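Local coordinates for protein poly-gamma-glutamate hydrolase (Bacillus phage phiNIT1, PDB 3A9L) that probably acts as a zinc-dependent peptidase that hydrolyses the gamma-glutamyl linkages of bacterial poly-gamma-glutamate, at residues 99-104 / 161-166; 112-117 / 136-141; 38-43 / 79-84. All coordinates share one frame; numbering follows the deposited sequence.

Interaction 1: 99-104 / 161-166; sequences AVSFHG and GVQLEI. With ZN (zinc ion), chain C.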
ATOM      1  N   ALA A  99       4.429  10.199 -13.695  1.00 20.44           N
ATOM      2  CA  ALA A  99       4.511   8.777 -13.410  1.00 19.71           C
ATOM      3  C   ALA A  99       5.671   8.164 -14.163  1.00 19.29           C
ATOM      4  O   ALA A  99       5.908   8.493 -15.333  1.00 18.90           O
ATOM      5  CB  ALA A  99       3.196   8.065 -13.793  1.00 19.17           C
ATOM      6  N   VAL A 100       6.418   7.327 -13.463  1.00 19.73           N
ATOM      7  CA  VAL A 100       7.473   6.504 -14.074  1.00 18.08           C
ATOM      8  C   VAL A 100       7.170   5.014 -13.857  1.00 18.23           C
ATOM      9  O   VAL A 100       7.064   4.545 -12.715  1.00 17.99           O
ATOM     10  CB  VAL A 100       8.857   6.878 -13.506  1.00 19.11           C
ATOM     11  CG1 VAL A 100       9.927   5.949 -14.028  1.00 18.16           C
ATOM     12  CG2 VAL A 100       9.223   8.302 -13.869  1.00 15.62           C
ATOM     13  N   SER A 101       7.062   4.247 -14.943  1.00 17.86           N
ATOM     14  CA  SER A 101       6.683   2.820 -14.814  1.00 17.19           C
ATOM     15  C   SER A 101       7.909   1.943 -15.031  1.00 17.52           C
ATOM     16  O   SER A 101       8.779   2.314 -15.774  1.00 17.35           O
ATOM     17  CB  SER A 101       5.614   2.445 -15.813  1.00 17.09           C
ATOM     18  OG  SER A 101       6.062   2.615 -17.146  1.00 16.82           O
ATOM     19  N   PHE A 102       7.976   0.794 -14.376  1.00 17.66           N
ATOM     20  CA  PHE A 102       9.141  -0.072 -14.520  1.00 18.88           C
ATOM     21  C   PHE A 102       8.762  -1.467 -15.046  1.00 18.90           C
ATOM     22  O   PHE A 102       7.959  -2.170 -14.438  1.00 19.31           O
ATOM     23  CB  PHE A 102       9.895  -0.195 -13.192  1.00 18.79           C
ATOM     24  CG  PHE A 102      10.429   1.117 -12.664  1.00 20.62           C
ATOM     25  CD1 PHE A 102       9.597   2.013 -11.978  1.00 24.09           C
ATOM     26  CD2 PHE A 102      11.754   1.458 -12.866  1.00 24.18           C
ATOM     27  CE1 PHE A 102      10.100   3.247 -11.486  1.00 22.98           C
ATOM     28  CE2 PHE A 102      12.269   2.667 -12.370  1.00 24.59           C
ATOM     29  CZ  PHE A 102      11.432   3.563 -11.701  1.00 23.48           C
ATOM     30  N   HIS A 103       9.407  -1.872 -16.138  1.00 19.59           N
ATOM     31  CA  HIS A 103       9.066  -3.104 -16.868  1.00 19.15           C
ATOM     32  C   HIS A 103      10.230  -3.991 -17.131  1.00 18.69           C
ATOM     33  O   HIS A 103      11.393  -3.556 -17.140  1.00 19.04           O
ATOM     34  CB  HIS A 103       8.379  -2.784 -18.195  1.00 18.61           C
ATOM     35  CG  HIS A 103       6.968  -2.312 -18.034  1.00 17.08           C
ATOM     36  ND1 HIS A 103       5.895  -3.167 -18.089  1.00 16.51           N
ATOM     37  CD2 HIS A 103       6.460  -1.076 -17.796  1.00 14.14           C
ATOM     38  CE1 HIS A 103       4.782  -2.479 -17.892  1.00 19.86           C
ATOM     39  NE2 HIS A 103       5.098  -1.209 -17.718  1.00 16.90           N
ATOM     40  N   GLY A 104       9.929  -5.269 -17.331  1.00 19.70           N
ATOM     41  CA  GLY A 104      10.977  -6.232 -17.699  1.00 19.89           C
ATOM     42  C   GLY A 104      10.719  -6.839 -19.080  1.00 21.21           C
ATOM     43  O   GLY A 104       9.601  -7.249 -19.377  1.00 20.26           O
ATOM     44  N   GLY A 161       3.752  10.143 -19.285  1.00 21.11           N
ATOM     45  CA  GLY A 161       4.506   9.321 -18.358  1.00 19.63           C
ATOM     46  C   GLY A 161       5.829   8.870 -18.969  1.00 19.26           C
ATOM     47  O   GLY A 161       6.125   9.234 -20.094  1.00 17.85           O
ATOM     48  N   VAL A 162       6.634   8.109 -18.216  1.00 17.89           N
ATOM     49  CA  VAL A 162       7.920   7.614 -18.734  1.00 19.00           C
ATOM     50  C   VAL A 162       7.993   6.134 -18.434  1.00 17.73           C
ATOM     51  O   VAL A 162       7.966   5.719 -17.272  1.00 18.78           O
ATOM     52  CB  VAL A 162       9.147   8.280 -18.058  1.00 18.16           C
ATOM     53  CG1 VAL A 162      10.445   7.530 -18.383  1.00 20.18           C
ATOM     54  CG2 VAL A 162       9.260   9.746 -18.428  1.00 21.21           C
ATOM     55  N   GLN A 163       8.136   5.343 -19.478  1.00 17.52           N
ATOM     56  CA  GLN A 163       8.194   3.919 -19.331  1.00 16.93           C
ATOM     57  C   GLN A 163       9.650   3.410 -19.445  1.00 17.78           C
ATOM     58  O   GLN A 163      10.363   3.741 -20.417  1.00 17.81           O
ATOM     59  CB  GLN A 163       7.310   3.256 -20.409  1.00 16.20           C
ATOM     60  CG  GLN A 163       7.351   1.750 -20.300  1.00 18.77           C
ATOM     61  CD  GLN A 163       6.553   1.042 -21.379  1.00 21.95           C
ATOM     62  OE1 GLN A 163       5.469   0.572 -21.115  1.00 22.58           O
ATOM     63  NE2 GLN A 163       7.115   0.943 -22.600  1.00 23.28           N
ATOM     64  N   LEU A 164      10.086   2.593 -18.485  1.00 17.19           N
ATOM     65  CA  LEU A 164      11.367   1.906 -18.633  1.00 17.06           C
ATOM     66  C   LEU A 164      11.163   0.425 -18.885  1.00 16.86           C
ATOM     67  O   LEU A 164      10.469  -0.237 -18.154  1.00 16.71           O
ATOM     68  CB  LEU A 164      12.292   2.084 -17.411  1.00 17.70           C
ATOM     69  CG  LEU A 164      12.881   3.471 -17.091  1.00 18.65           C
ATOM     70  CD1 LEU A 164      11.814   4.437 -16.617  1.00 16.72           C
ATOM     71  CD2 LEU A 164      13.977   3.348 -16.020  1.00 19.51           C
ATOM     72  N   GLU A 165      11.783  -0.103 -19.923  1.00 17.48           N
ATOM     73  CA  GLU A 165      11.654  -1.536 -20.185  1.00 18.57           C
ATOM     74  C   GLU A 165      13.052  -2.115 -20.053  1.00 19.52           C
ATOM     75  O   GLU A 165      13.923  -1.828 -20.886  1.00 18.37           O
ATOM     76  CB  GLU A 165      11.033  -1.759 -21.571  1.00 18.44           C
ATOM     77  CG  GLU A 165       9.475  -1.537 -21.647  1.00 18.82           C
ATOM     78  CD  GLU A 165       8.653  -2.815 -21.536  1.00 18.87           C
ATOM     79  OE1 GLU A 165       9.224  -3.892 -21.386  1.00 21.83           O
ATOM     80  OE2 GLU A 165       7.415  -2.746 -21.569  1.00 22.94           O
ATOM     81  N   ILE A 166      13.268  -2.896 -18.979  1.00 19.98           N
ATOM     82  CA  ILE A 166      14.586  -3.343 -18.600  1.00 20.18           C
ATOM     83  C   ILE A 166      14.792  -4.817 -18.962  1.00 20.60           C
ATOM     84  O   ILE A 166      13.998  -5.677 -18.585  1.00 20.70           O
ATOM     85  CB  ILE A 166      14.812  -3.109 -17.076  1.00 20.13           C
ATOM     86  CG1 ILE A 166      14.171  -1.771 -16.646  1.00 20.14           C
ATOM     87  CG2 ILE A 166      16.289  -3.112 -16.743  1.00 19.06           C
ATOM     88  CD1 ILE A 166      14.380  -1.497 -15.179  1.00 25.42           C
TER
HETATM   89 ZN    ZN C 251       5.792  -5.241 -18.366  1.00 32.14          ZN
HETATM   90  O   HOH W   1       4.110   1.269 -18.737  1.00 19.90           O
HETATM   91  O   HOH W   2       7.330  -5.378 -20.038  1.00 34.48           O

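Interaction 2: 112-117 / 136-141; sequences NTLVGG and AAEVAT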
ATOM      1  N   ASN A 112      20.340  -3.816 -21.418  1.00 24.35           N
ATOM      2  CA  ASN A 112      19.824  -2.611 -22.003  1.00 24.00           C
ATOM      3  C   ASN A 112      18.550  -2.135 -21.337  1.00 23.61           C
ATOM      4  O   ASN A 112      17.788  -2.938 -20.782  1.00 24.32           O
ATOM      5  CB  ASN A 112      19.582  -2.822 -23.504  1.00 24.64           C
ATOM      6  CG  ASN A 112      19.669  -1.551 -24.266  1.00 23.18           C
ATOM      7  OD1 ASN A 112      19.945  -0.513 -23.704  1.00 27.72           O
ATOM      8  ND2 ASN A 112      19.439  -1.617 -25.566  1.00 25.61           N
ATOM      9  N   THR A 113      18.328  -0.828 -21.425  1.00 23.49           N
ATOM     10  CA  THR A 113      17.090  -0.192 -21.020  1.00 23.53           C
ATOM     11  C   THR A 113      16.552   0.690 -22.158  1.00 23.46           C
ATOM     12  O   THR A 113      17.280   1.531 -22.684  1.00 23.22           O
ATOM     13  CB  THR A 113      17.281   0.655 -19.741  1.00 22.98           C
ATOM     14  OG1 THR A 113      17.700  -0.205 -18.661  1.00 23.32           O
ATOM     15  CG2 THR A 113      15.976   1.356 -19.372  1.00 24.57           C
ATOM     16  N   LEU A 114      15.275   0.468 -22.497  1.00 23.33           N
ATOM     17  CA  LEU A 114      14.571   1.143 -23.580  1.00 23.26           C
ATOM     18  C   LEU A 114      13.498   2.023 -22.960  1.00 24.40           C
ATOM     19  O   LEU A 114      12.517   1.527 -22.369  1.00 23.21           O
ATOM     20  CB  LEU A 114      13.961   0.124 -24.570  1.00 23.59           C
ATOM     21  CG  LEU A 114      14.879  -1.018 -25.057  1.00 24.46           C
ATOM     22  CD1 LEU A 114      14.093  -2.087 -25.799  1.00 26.54           C
ATOM     23  CD2 LEU A 114      16.012  -0.472 -25.938  1.00 24.05           C
ATOM     24  N   VAL A 115      13.711   3.334 -23.073  1.00 23.04           N
ATOM     25  CA  VAL A 115      12.907   4.314 -22.345  1.00 23.11           C
ATOM     26  C   VAL A 115      11.949   5.031 -23.302  1.00 23.44           C
ATOM     27  O   VAL A 115      12.375   5.600 -24.308  1.00 23.95           O
ATOM     28  CB  VAL A 115      13.812   5.350 -21.640  1.00 22.87           C
ATOM     29  CG1 VAL A 115      13.015   6.186 -20.635  1.00 22.30           C
ATOM     30  CG2 VAL A 115      14.978   4.658 -20.939  1.00 23.02           C
ATOM     31  N   GLY A 116      10.664   5.012 -22.976  1.00 21.95           N
ATOM     32  CA  GLY A 116       9.691   5.744 -23.769  1.00 22.04           C
ATOM     33  C   GLY A 116       8.681   6.423 -22.891  1.00 20.94           C
ATOM     34  O   GLY A 116       8.956   6.726 -21.726  1.00 20.60           O
ATOM     35  N   GLY A 117       7.490   6.627 -23.430  1.00 20.87           N
ATOM     36  CA  GLY A 117       6.459   7.352 -22.725  1.00 20.81           C
ATOM     37  C   GLY A 117       6.333   8.736 -23.353  1.00 21.05           C
ATOM     38  O   GLY A 117       7.162   9.113 -24.192  1.00 19.93           O
ATOM     39  N   ALA A 136      23.630   1.019 -19.776  1.00 25.26           N
ATOM     40  CA  ALA A 136      23.132   1.024 -21.132  1.00 25.77           C
ATOM     41  C   ALA A 136      21.688   1.477 -21.125  1.00 25.48           C
ATOM     42  O   ALA A 136      20.870   0.950 -20.372  1.00 27.20           O
ATOM     43  CB  ALA A 136      23.258  -0.364 -21.725  1.00 25.61           C
ATOM     44  N   ALA A 137      21.390   2.483 -21.932  1.00 25.05           N
ATOM     45  CA  ALA A 137      20.056   3.046 -21.999  1.00 24.12           C
ATOM     46  C   ALA A 137      19.853   3.857 -23.270  1.00 24.00           C
ATOM     47  O   ALA A 137      20.730   4.629 -23.688  1.00 24.96           O
ATOM     48  CB  ALA A 137      19.772   3.885 -20.748  1.00 23.39           C
ATOM     49  N   GLU A 138      18.702   3.672 -23.904  1.00 23.91           N
ATOM     50  CA  GLU A 138      18.371   4.461 -25.100  1.00 23.58           C
ATOM     51  C   GLU A 138      16.884   4.772 -25.200  1.00 23.28           C
ATOM     52  O   GLU A 138      16.054   4.095 -24.571  1.00 23.51           O
ATOM     53  CB  GLU A 138      18.826   3.734 -26.373  1.00 24.14           C
ATOM     54  CG  GLU A 138      18.100   2.428 -26.572  1.00 24.98           C
ATOM     55  CD  GLU A 138      18.772   1.549 -27.580  1.00 28.28           C
ATOM     56  OE1 GLU A 138      18.614   1.796 -28.798  1.00 33.47           O
ATOM     57  OE2 GLU A 138      19.458   0.619 -27.148  1.00 29.92           O
ATOM     58  N   VAL A 139      16.550   5.784 -26.002  1.00 23.82           N
ATOM     59  CA  VAL A 139      15.137   6.061 -26.378  1.00 23.72           C
ATOM     60  C   VAL A 139      14.593   4.879 -27.170  1.00 23.28           C
ATOM     61  O   VAL A 139      15.211   4.413 -28.111  1.00 21.75           O
ATOM     62  CB  VAL A 139      14.945   7.414 -27.145  1.00 23.76           C
ATOM     63  CG1 VAL A 139      13.496   7.546 -27.737  1.00 25.33           C
ATOM     64  CG2 VAL A 139      15.230   8.559 -26.240  1.00 22.10           C
ATOM     65  N   ALA A 140      13.457   4.360 -26.711  1.00 23.32           N
ATOM     66  CA  ALA A 140      12.755   3.276 -27.376  1.00 24.12           C
ATOM     67  C   ALA A 140      12.292   3.676 -28.794  1.00 25.27           C
ATOM     68  O   ALA A 140      11.808   4.795 -29.006  1.00 23.55           O
ATOM     69  CB  ALA A 140      11.578   2.887 -26.554  1.00 23.55           C
ATOM     70  N   THR A 141      12.372   2.718 -29.721  1.00 27.18           N
ATOM     71  CA  THR A 141      12.079   2.944 -31.158  1.00 28.74           C
ATOM     72  C   THR A 141      11.224   1.912 -31.922  1.00 30.28           C
ATOM     73  O   THR A 141      10.140   2.259 -32.373  1.00 31.24           O
ATOM     74  CB  THR A 141      13.344   3.153 -31.972  1.00 28.82           C
ATOM     75  OG1 THR A 141      14.240   2.051 -31.728  1.00 29.58           O
ATOM     76  CG2 THR A 141      13.989   4.510 -31.627  1.00 27.29           C
TER
HETATM   77  O   HOH W   3      21.072   1.689 -25.002  1.00 26.92           O
HETATM   78  O   HOH W   4      20.203  -0.954 -19.010  1.00 25.38           O

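Interaction 3: 38-43 / 79-84; sequences SPHAGG and VTSTHF. With ZN (zinc ion), chain C; PO4 (phosphate ion), chain D.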
ATOM      1  N   SER A  38       4.800  -0.403 -10.989  1.00 18.03           N
ATOM      2  CA  SER A  38       4.812  -1.437 -11.999  1.00 19.08           C
ATOM      3  C   SER A  38       3.503  -2.265 -11.958  1.00 18.67           C
ATOM      4  O   SER A  38       3.012  -2.618 -10.882  1.00 17.87           O
ATOM      5  CB  SER A  38       6.047  -2.322 -11.873  1.00 18.05           C
ATOM      6  OG  SER A  38       5.935  -3.405 -12.781  1.00 21.56           O
ATOM      7  N   PRO A  39       2.909  -2.526 -13.140  1.00 18.71           N
ATOM      8  CA  PRO A  39       1.773  -3.451 -13.186  1.00 19.37           C
ATOM      9  C   PRO A  39       2.214  -4.918 -13.246  1.00 18.99           C
ATOM     10  O   PRO A  39       1.374  -5.834 -13.140  1.00 18.93           O
ATOM     11  CB  PRO A  39       1.055  -3.060 -14.481  1.00 18.47           C
ATOM     12  CG  PRO A  39       2.115  -2.490 -15.377  1.00 20.85           C
ATOM     13  CD  PRO A  39       3.141  -1.836 -14.432  1.00 19.62           C
ATOM     14  N   HIS A  40       3.518  -5.106 -13.456  1.00 19.52           N
ATOM     15  CA  HIS A  40       4.153  -6.421 -13.683  1.00 19.81           C
ATOM     16  C   HIS A  40       5.255  -6.725 -12.641  1.00 19.77           C
ATOM     17  O   HIS A  40       6.378  -7.189 -12.970  1.00 19.81           O
ATOM     18  CB  HIS A  40       4.626  -6.537 -15.157  1.00 20.25           C
ATOM     19  CG  HIS A  40       3.571  -6.144 -16.161  1.00 20.96           C
ATOM     20  ND1 HIS A  40       3.864  -5.588 -17.387  1.00 21.68           N
ATOM     21  CD2 HIS A  40       2.218  -6.203 -16.099  1.00 22.85           C
ATOM     22  CE1 HIS A  40       2.747  -5.309 -18.032  1.00 18.69           C
ATOM     23  NE2 HIS A  40       1.731  -5.664 -17.264  1.00 22.37           N
ATOM     24  N   ALA A  41       4.927  -6.473 -11.369  1.00 19.45           N
ATOM     25  CA  ALA A  41       5.889  -6.644 -10.277  1.00 19.27           C
ATOM     26  C   ALA A  41       5.885  -8.055  -9.656  1.00 19.55           C
ATOM     27  O   ALA A  41       5.217  -8.949 -10.154  1.00 18.94           O
ATOM     28  CB  ALA A  41       5.680  -5.581  -9.207  1.00 17.89           C
ATOM     29  N   GLY A  42       6.658  -8.232  -8.580  1.00 19.94           N
ATOM     30  CA  GLY A  42       6.867  -9.553  -7.972  1.00 20.34           C
ATOM     31  C   GLY A  42       7.534 -10.415  -9.016  1.00 21.15           C
ATOM     32  O   GLY A  42       8.465  -9.959  -9.670  1.00 21.04           O
ATOM     33  N   GLY A  43       7.032 -11.637  -9.170  1.00 21.79           N
ATOM     34  CA  GLY A  43       7.489 -12.622 -10.165  1.00 22.51           C
ATOM     35  C   GLY A  43       7.113 -12.427 -11.644  1.00 22.74           C
ATOM     36  O   GLY A  43       7.719 -13.054 -12.512  1.00 22.63           O
ATOM     37  N   VAL A  79      -0.954  -8.527 -17.646  1.00 24.24           N
ATOM     38  CA  VAL A  79      -1.875  -7.756 -18.447  1.00 24.04           C
ATOM     39  C   VAL A  79      -1.112  -6.548 -18.994  1.00 23.79           C
ATOM     40  O   VAL A  79      -0.679  -5.652 -18.259  1.00 22.98           O
ATOM     41  CB  VAL A  79      -3.182  -7.414 -17.674  1.00 24.42           C
ATOM     42  CG1 VAL A  79      -4.042  -6.435 -18.434  1.00 23.12           C
ATOM     43  CG2 VAL A  79      -4.011  -8.724 -17.431  1.00 25.32           C
ATOM     44  N   THR A  80      -0.904  -6.559 -20.299  1.00 22.74           N
ATOM     45  CA  THR A  80      -0.171  -5.495 -20.943  1.00 22.75           C
ATOM     46  C   THR A  80      -0.627  -4.094 -20.481  1.00 21.76           C
ATOM     47  O   THR A  80      -1.811  -3.886 -20.187  1.00 21.02           O
ATOM     48  CB  THR A  80      -0.285  -5.641 -22.461  1.00 23.22           C
ATOM     49  OG1 THR A  80       0.829  -4.991 -23.085  1.00 23.02           O
ATOM     50  CG2 THR A  80      -1.629  -5.088 -22.962  1.00 25.03           C
ATOM     51  N   SER A  81       0.310  -3.144 -20.421  1.00 21.74           N
ATOM     52  CA  SER A  81       0.044  -1.770 -19.906  1.00 20.77           C
ATOM     53  C   SER A  81      -1.075  -0.985 -20.594  1.00 21.80           C
ATOM     54  O   SER A  81      -1.780  -0.193 -19.948  1.00 21.82           O
ATOM     55  CB  SER A  81       1.320  -0.909 -19.923  1.00 21.03           C
ATOM     56  OG  SER A  81       2.454  -1.636 -19.495  1.00 18.58           O
ATOM     57  N   THR A  82      -1.241  -1.169 -21.907  1.00 21.28           N
ATOM     58  CA  THR A  82      -2.368  -0.529 -22.581  1.00 21.92           C
ATOM     59  C   THR A  82      -3.752  -1.063 -22.122  1.00 21.53           C
ATOM     60  O   THR A  82      -4.760  -0.463 -22.455  1.00 21.03           O
ATOM     61  CB  THR A  82      -2.302  -0.727 -24.094  1.00 21.39           C
ATOM     62  OG1 THR A  82      -2.311  -2.130 -24.358  1.00 23.73           O
ATOM     63  CG2 THR A  82      -1.050  -0.067 -24.701  1.00 22.37           C
ATOM     64  N   HIS A  83      -3.787  -2.193 -21.410  1.00 22.16           N
ATOM     65  CA  HIS A  83      -5.044  -2.888 -21.029  1.00 23.68           C
ATOM     66  C   HIS A  83      -5.191  -2.942 -19.513  1.00 23.20           C
ATOM     67  O   HIS A  83      -6.179  -3.461 -18.965  1.00 22.44           O
ATOM     68  CB  HIS A  83      -5.068  -4.317 -21.590  1.00 24.16           C
ATOM     69  CG  HIS A  83      -5.138  -4.371 -23.080  1.00 27.19           C
ATOM     70  ND1 HIS A  83      -5.336  -5.542 -23.773  1.00 31.03           N
ATOM     71  CD2 HIS A  83      -5.072  -3.391 -24.011  1.00 30.41           C
ATOM     72  CE1 HIS A  83      -5.380  -5.284 -25.066  1.00 30.69           C
ATOM     73  NE2 HIS A  83      -5.226  -3.984 -25.238  1.00 31.81           N
ATOM     74  N   PHE A  84      -4.199  -2.373 -18.849  1.00 23.08           N
ATOM     75  CA  PHE A  84      -4.066  -2.572 -17.420  1.00 22.82           C
ATOM     76  C   PHE A  84      -4.926  -1.551 -16.757  1.00 22.15           C
ATOM     77  O   PHE A  84      -4.735  -0.335 -16.897  1.00 20.28           O
ATOM     78  CB  PHE A  84      -2.615  -2.487 -16.957  1.00 22.72           C
ATOM     79  CG  PHE A  84      -2.437  -2.773 -15.480  1.00 20.19           C
ATOM     80  CD1 PHE A  84      -2.558  -1.754 -14.549  1.00 21.03           C
ATOM     81  CD2 PHE A  84      -2.149  -4.053 -15.039  1.00 20.76           C
ATOM     82  CE1 PHE A  84      -2.391  -2.000 -13.211  1.00 20.98           C
ATOM     83  CE2 PHE A  84      -1.987  -4.312 -13.695  1.00 21.33           C
ATOM     84  CZ  PHE A  84      -2.084  -3.289 -12.789  1.00 23.80           C
TER
HETATM   85 ZN    ZN C 251       5.792  -5.241 -18.366  1.00 32.14          ZN
HETATM   86  P   PO4 D 261       4.097  -4.720 -21.414  1.00 36.33           P
HETATM   87  O1  PO4 D 261       3.152  -5.463 -22.333  1.00 37.37           O
HETATM   88  O2  PO4 D 261       5.196  -3.999 -22.177  1.00 36.48           O
HETATM   89  O3  PO4 D 261       3.241  -3.695 -20.718  1.00 37.37           O
HETATM   90  O4  PO4 D 261       4.728  -5.662 -20.426  1.00 34.44           O
HETATM   91  O   HOH W   5      -0.451  -7.485 -14.939  1.00 16.75           O
HETATM   92  O   HOH W   2       7.330  -5.378 -20.038  1.00 34.48           O

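Interaction 1: 99-104 / 161-166
His103, on a central strand of the sheet, binds zinc from the face it shares with Ser101, Gln163 and Glu165. Its CG stands anti to the carbonyl carbon (chi1 -74°), and ND1 binds the zinc at 2.1 Å, beside His40 and Glu45, which complete the protein part of the site. A water on the same metal donates to Glu165 OE1, at 2.8 Å, and to Gly104 O. The Glu165 chain bends at chi2 (-97°), which brings its carboxylate up against His103 CB (Glu165 CD to His103 CB 3.4 Å), its plane only 17° from that of the ring, the side chains crossing obliquely. At the other end of the ring, NE2 donates weakly to a second water. That water also accepts from Ser101 OG and donates to Gln163 OE1 at 2.8 Å, and the Gln163 oxygen is held from beyond by Asn151.

Behind this polar face, segments 99-104 and 161-166 run parallel and pair in register from Val100 with Val162 to Gly104 with Ile166. Five backbone hydrogen bonds join them; His103 is gripped twice, its N donating to Leu164 O at 2.8 Å and its O accepting from Ile166 N at 2.7 Å. The opposite face is apolar: Val100 CG1 meets Leu164 CD1 at 3.5 Å, while Phe102 and Leu164 lie side by side, against helices 48-59 and 120-132 respectively.

Held by the zinc and two backbone bonds, NE2 only weakly engaged, His103 probably has little freedom to turn; metal and Glu165 would be expected to polarise the shared water, consistent with a zinc hydrolase.

Interaction 2: 112-117 / 136-141
Asn112 opens the contact with its side chain rather than its backbone. CG lies anti to the backbone N (chi1 -153°), so ND2 reaches across to Glu138 OE2 in a short, almost straight hydrogen bond (2.7 Å, 176° at the hydrogen). The acceptor lies in the amide plane, whereas the amide nitrogen sits above the carboxylate plane; a water that donates to both Asn112 OD1 and Glu138 OE2 closes the group. At Thr113, OG1 donates to a second water, which in turn donates to Ala136 O, and the hydroxyl is also bonded to Tyr195. Thr113 O then accepts from Glu138 N at 2.8 Å, the start of a short parallel pairing.

These are the two strands of a beta-alpha-beta unit: helix 120-132 makes the crossover, and strand 138-139 is the outermost of the mixed sheet in this chain. Leu114 runs alongside Glu138 on the same face, its CD2 resting 3.6 Å from Glu138 CG, with Ala140 CB near its CB. Val115 is gripped twice by segment 136-141, its N donating to Glu138 O at 2.9 Å and its O accepting from Ala140 N at 2.9 Å, while its side chain packs on Arg123 and Val127 of the crossover helix.

Interaction 3: 38-43 / 79-84
The side chain of His40 leaves a corner of strand 34-42 and spans from the zinc to the loop of residues 79-84. Ahead of it, Ser38 OG accepts from His40 N at 3.0 Å, an ST turn that sets the backbone, and the same hydroxyl is tied to Phe102 O on the adjacent strand. From CB, the first torsion (chi1 -49°) sends CG anti to the carbonyl carbon. ND1 then binds the zinc at 2.2 Å. CE1, between the two nitrogens, points toward the phosphate, whose O4 is also a zinc ligand. NE2, at the far tip, donates to Val79 O in a short bond of 2.6 Å (163° at the hydrogen); the carbonyl oxygen lies near the ring plane, but the nitrogen stands well above the plane of the carbonyl. Over one face of the ring sits Pro39 CG.

Metal on one nitrogen and a backbone carbonyl on the other is a recurrent second-shell pattern of zinc-bound histidines. With ND1 on the zinc, the proton is on NE2; the carbonyl that takes it probably holds the ring's rotation and may make the imidazole a somewhat stronger electron-pair donor to the metal. In this fold the pattern joins the corner in strand 34-42 to the long connection between strand 62-68 and helix 87-94.

The same connection binds the phosphate, probably from the crystallisation liquor, which may mark a substrate pocket. Thr80 OG1 donates to phosphate O1, while Ser81 grips O3 twice, through its N at 3.0 Å and its OG at 2.5 Å; His78 is a further partner. Pro39 CB sits squarely over the face of the Phe84 ring, 3.3 Å from its centroid and 12° off the normal, a CH-pi contact. A water bridges Pro39 O and Val79 N.

From the N terminus, interaction 3 comes first: it closes a loop that carries helix 48-59 and strand 62-68, ending before strand 98-105 begins. Interaction 1 opens next and closes a second loop, within which interaction 2 forms and is completed; none of the three crosses another. All reach one mixed sheet. Strand 34-42 neighbours strand 98-105, which pairs with 162-167, and this in turn runs antiparallel to 113-116, through the probable hydrogen bonds Gln163 N to Gly116 O and Glu165 N to Leu114 O. Interactions 1 and 3 share the zinc and one of its waters, whereas interaction 2 extends the sheet outward, its centre about 18 Å from that of interaction 3.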